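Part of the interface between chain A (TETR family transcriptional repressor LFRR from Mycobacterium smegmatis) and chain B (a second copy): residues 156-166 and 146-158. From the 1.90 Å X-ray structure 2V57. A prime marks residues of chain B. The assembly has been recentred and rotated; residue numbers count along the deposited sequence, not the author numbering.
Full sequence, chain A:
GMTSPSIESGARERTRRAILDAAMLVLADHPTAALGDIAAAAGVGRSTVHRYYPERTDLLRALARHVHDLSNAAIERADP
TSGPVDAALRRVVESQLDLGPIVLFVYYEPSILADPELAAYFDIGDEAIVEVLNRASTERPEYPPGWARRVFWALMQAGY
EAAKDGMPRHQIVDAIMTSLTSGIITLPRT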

# COMPACT_ATOMS: atom_id res chain seq x y z
N MET A 156 -4.00 9.28 1.67
CA MET A 156 -4.22 8.75 3.03
C MET A 156 -3.14 7.74 3.40
O MET A 156 -2.61 7.75 4.51
CB MET A 156 -5.60 8.13 3.17
CG MET A 156 -6.72 9.17 3.29
SD MET A 156 -6.53 10.22 4.75
CE MET A 156 -6.08 9.04 5.98
N GLN A 157 -2.82 6.84 2.46
CA GLN A 157 -1.74 5.88 2.68
C GLN A 157 -0.40 6.51 3.00
O GLN A 157 0.30 6.09 3.94
CB GLN A 157 -1.56 4.96 1.47
CG GLN A 157 -0.44 3.98 1.72
CD GLN A 157 -0.14 3.10 0.53
OE1 GLN A 157 0.96 3.14 -0.03
NE2 GLN A 157 -1.10 2.31 0.14
N ALA A 158 -0.01 7.52 2.23
CA ALA A 158 1.22 8.25 2.53
C ALA A 158 1.12 8.86 3.92
O ALA A 158 2.12 8.92 4.65
CB ALA A 158 1.48 9.33 1.48
N GLY A 159 -0.08 9.33 4.27
CA GLY A 159 -0.33 9.91 5.59
C GLY A 159 -0.11 8.92 6.74
O GLY A 159 0.52 9.24 7.75
N TYR A 160 -0.63 7.71 6.60
CA TYR A 160 -0.40 6.69 7.61
C TYR A 160 1.08 6.40 7.77
O TYR A 160 1.56 6.21 8.89
CB TYR A 160 -1.14 5.41 7.27
CG TYR A 160 -2.64 5.49 7.45
CD1 TYR A 160 -3.21 5.68 8.72
CD2 TYR A 160 -3.50 5.36 6.36
CE1 TYR A 160 -4.60 5.75 8.89
CE2 TYR A 160 -4.89 5.44 6.52
CZ TYR A 160 -5.42 5.63 7.78
OH TYR A 160 -6.79 5.69 7.94
N GLU A 161 1.81 6.35 6.67
CA GLU A 161 3.25 6.10 6.76
C GLU A 161 3.97 7.25 7.47
O GLU A 161 4.89 7.02 8.27
CB GLU A 161 3.83 5.84 5.38
CG GLU A 161 3.31 4.52 4.80
CD GLU A 161 3.31 4.51 3.28
OE1 GLU A 161 2.22 4.52 2.69
OE2 GLU A 161 4.40 4.50 2.67
N ALA A 162 3.55 8.49 7.20
CA ALA A 162 4.15 9.65 7.85
C ALA A 162 3.85 9.65 9.35
O ALA A 162 4.72 9.95 10.16
CB ALA A 162 3.68 10.94 7.20
N ALA A 163 2.62 9.30 9.70
CA ALA A 163 2.22 9.17 11.10
C ALA A 163 3.09 8.10 11.77
O ALA A 163 3.55 8.28 12.90
CB ALA A 163 0.73 8.81 11.21
N LYS A 164 3.33 7.01 11.06
CA LYS A 164 4.23 5.95 11.53
C LYS A 164 5.61 6.47 11.88
O LYS A 164 6.25 5.96 12.78
CB LYS A 164 4.37 4.85 10.47
CG LYS A 164 3.54 3.63 10.73
CD LYS A 164 3.86 2.51 9.73
CE LYS A 164 5.22 1.90 9.99
NZ LYS A 164 5.30 0.49 9.48
N ASP A 165 6.08 7.48 11.15
CA ASP A 165 7.35 8.12 11.44
C ASP A 165 7.28 9.09 12.62
O ASP A 165 8.31 9.64 13.03
CB ASP A 165 7.86 8.89 10.23
CG ASP A 165 8.22 8.00 9.10
OD1 ASP A 165 8.56 8.54 8.02
OD2 ASP A 165 8.17 6.76 9.28
N GLY A 166 6.08 9.30 13.16
CA GLY A 166 5.92 10.16 14.32
C GLY A 166 5.69 11.62 13.95
O GLY A 166 5.82 12.52 14.79
N GLY B 146 10.25 12.79 3.27
CA GLY B 146 9.77 11.53 2.74
C GLY B 146 8.41 11.63 2.06
O GLY B 146 7.94 10.64 1.49
N TRP B 147 7.78 12.81 2.11
CA TRP B 147 6.41 12.96 1.60
C TRP B 147 6.34 12.65 0.12
O TRP B 147 5.48 11.89 -0.32
CB TRP B 147 5.85 14.37 1.84
CG TRP B 147 4.37 14.48 1.46
CD1 TRP B 147 3.83 15.21 0.43
CD2 TRP B 147 3.28 13.80 2.09
NE1 TRP B 147 2.46 15.04 0.40
CE2 TRP B 147 2.10 14.17 1.40
CE3 TRP B 147 3.19 12.90 3.17
CZ2 TRP B 147 0.84 13.68 1.75
CZ3 TRP B 147 1.93 12.42 3.52
CH2 TRP B 147 0.77 12.81 2.81
N ALA B 148 7.24 13.25 -0.66
CA ALA B 148 7.20 13.07 -2.10
C ALA B 148 7.42 11.61 -2.43
O ALA B 148 6.75 11.07 -3.31
CB ALA B 148 8.24 13.96 -2.81
N ARG B 149 8.37 10.97 -1.76
CA ARG B 149 8.63 9.56 -2.05
C ARG B 149 7.38 8.72 -1.80
O ARG B 149 6.99 7.90 -2.63
CB ARG B 149 9.79 9.02 -1.21
CG ARG B 149 10.16 7.58 -1.51
CD ARG B 149 11.57 7.26 -0.96
NE ARG B 149 11.55 7.09 0.48
CZ ARG B 149 11.83 8.04 1.36
NH1 ARG B 149 12.19 9.25 0.93
NH2 ARG B 149 11.76 7.79 2.67
N ARG B 150 6.77 8.91 -0.64
CA ARG B 150 5.58 8.14 -0.28
C ARG B 150 4.37 8.38 -1.16
O ARG B 150 3.63 7.45 -1.46
CB ARG B 150 5.20 8.42 1.17
CG ARG B 150 6.05 7.62 2.11
CD ARG B 150 6.31 8.36 3.38
NE ARG B 150 7.02 7.48 4.28
CZ ARG B 150 7.57 7.86 5.41
NH1 ARG B 150 7.50 9.13 5.78
NH2 ARG B 150 8.20 6.97 6.17
N VAL B 151 4.17 9.63 -1.58
CA VAL B 151 3.09 9.93 -2.50
C VAL B 151 3.36 9.29 -3.86
O VAL B 151 2.47 8.72 -4.45
CB VAL B 151 2.86 11.46 -2.62
CG1 VAL B 151 1.88 11.77 -3.76
CG2 VAL B 151 2.32 12.01 -1.29
N PHE B 152 4.60 9.35 -4.33
CA PHE B 152 4.92 8.74 -5.61
C PHE B 152 4.54 7.28 -5.60
O PHE B 152 3.84 6.80 -6.49
CB PHE B 152 6.41 8.86 -5.96
CG PHE B 152 6.74 8.22 -7.28
CD1 PHE B 152 6.62 8.93 -8.47
CD2 PHE B 152 7.10 6.87 -7.33
CE1 PHE B 152 6.90 8.32 -9.68
CE2 PHE B 152 7.37 6.26 -8.54
CZ PHE B 152 7.28 6.99 -9.72
N TRP B 153 4.96 6.56 -4.57
CA TRP B 153 4.70 5.13 -4.52
C TRP B 153 3.23 4.82 -4.25
O TRP B 153 2.71 3.82 -4.73
CB TRP B 153 5.64 4.46 -3.50
CG TRP B 153 6.93 4.18 -4.17
CD1 TRP B 153 8.13 4.73 -3.89
CD2 TRP B 153 7.12 3.32 -5.31
NE1 TRP B 153 9.07 4.25 -4.76
CE2 TRP B 153 8.48 3.38 -5.63
CE3 TRP B 153 6.28 2.50 -6.06
CZ2 TRP B 153 9.04 2.64 -6.70
CZ3 TRP B 153 6.82 1.77 -7.12
CH2 TRP B 153 8.20 1.84 -7.42
N ALA B 154 2.54 5.69 -3.50
CA ALA B 154 1.12 5.46 -3.30
C ALA B 154 0.35 5.61 -4.61
O ALA B 154 -0.56 4.82 -4.91
CB ALA B 154 0.56 6.37 -2.20
N LEU B 155 0.73 6.61 -5.40
CA LEU B 155 0.09 6.83 -6.67
C LEU B 155 0.43 5.69 -7.63
O LEU B 155 -0.42 5.28 -8.41
CB LEU B 155 0.48 8.18 -7.28
CG LEU B 155 -0.05 9.47 -6.66
CD1 LEU B 155 0.56 10.70 -7.35
CD2 LEU B 155 -1.55 9.53 -6.76
N MET B 156 1.67 5.21 -7.59
CA MET B 156 2.03 4.08 -8.43
C MET B 156 1.11 2.89 -8.13
O MET B 156 0.66 2.20 -9.03
CB MET B 156 3.49 3.67 -8.25
CG MET B 156 4.52 4.66 -8.82
SD MET B 156 4.29 5.01 -10.58
CE MET B 156 4.05 3.35 -11.21
N GLN B 157 0.83 2.67 -6.86
CA GLN B 157 0.01 1.52 -6.50
C GLN B 157 -1.46 1.72 -6.86
O GLN B 157 -2.16 0.76 -7.19
CB GLN B 157 0.22 1.15 -5.05
CG GLN B 157 1.66 0.69 -4.84
CD GLN B 157 1.99 0.43 -3.41
OE1 GLN B 157 1.70 -0.64 -2.88
NE2 GLN B 157 2.59 1.42 -2.75
N ALA B 158 -1.92 2.97 -6.84
CA ALA B 158 -3.23 3.28 -7.39
C ALA B 158 -3.22 2.87 -8.87
O ALA B 158 -4.22 2.38 -9.41
CB ALA B 158 -3.54 4.75 -7.25
O HOH W 1 3.19 5.21 -0.17

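The strongest polar link is the salt bridge between Arg150′ and Asp165. Asp165 OD1 lies 2.5 Å from both Arg150′ NH1 and Arg150′ NH2, and each nitrogen donates a hydrogen bond to it. The acid oxygen meets the guanidinium at its edge, near the plane. The Arg150′ NH2 to Asp165 OD1 bond is very short, and OD1 also crowds Arg150′ CZ, so its position is less certain. Arginine suits the site because its long side chain can run along the partner helix to reach an acid near the C-terminal end of that helix. On the way, one face of the guanidinium lies against the backbone of that helix, at Glu161 O and Ala162 N. Arg150′ is covered more than any other residue here. Arg150′ CG lies 3.6 Å from Glu161 OE2.

Water 1 makes a second polar link. Water 1 lies 3.0 Å from Gln157 OE1 and 2.6 Å from Arg150′ O and can donate to either, though it has more acceptors in reach than protons. The extended side chain of Gln157, with chi1 and chi2 both t, brings its amide to this water. Gln157 OE1 also lies 3.9 Å from Ala154′ CB. Gln157′ NE2 turns back within its own helix and donates to Trp153′ O at 3.1 Å.

The helices cross at 140°, with axes 8.7 Å apart at closest approach. Ala158 and Arg150′ have the nearest CA atoms across the stretches, 5.2 Å apart (Ala158 CA to Arg150′ CA). The small side chain of Ala158 allows this close approach. Ala158 CB packs 3.8 Å from Arg150′ CB and 3.9 Å from Val151′ CG2. Ala158 CB also makes an off-centre CH-pi contact with the six-membered ring of Trp147′ and lies 3.7 Å from Trp147′ CZ3. The indole end reaches the partner helix although the CA-to-CB bond of Trp147′ points sideways. Ala162 CB lies at the ring edge, 4.3 Å from Trp147′ CZ3. Gly159 N is 3.8 Å from the same Trp147′ CZ3. Together the stretches bury 460 Å².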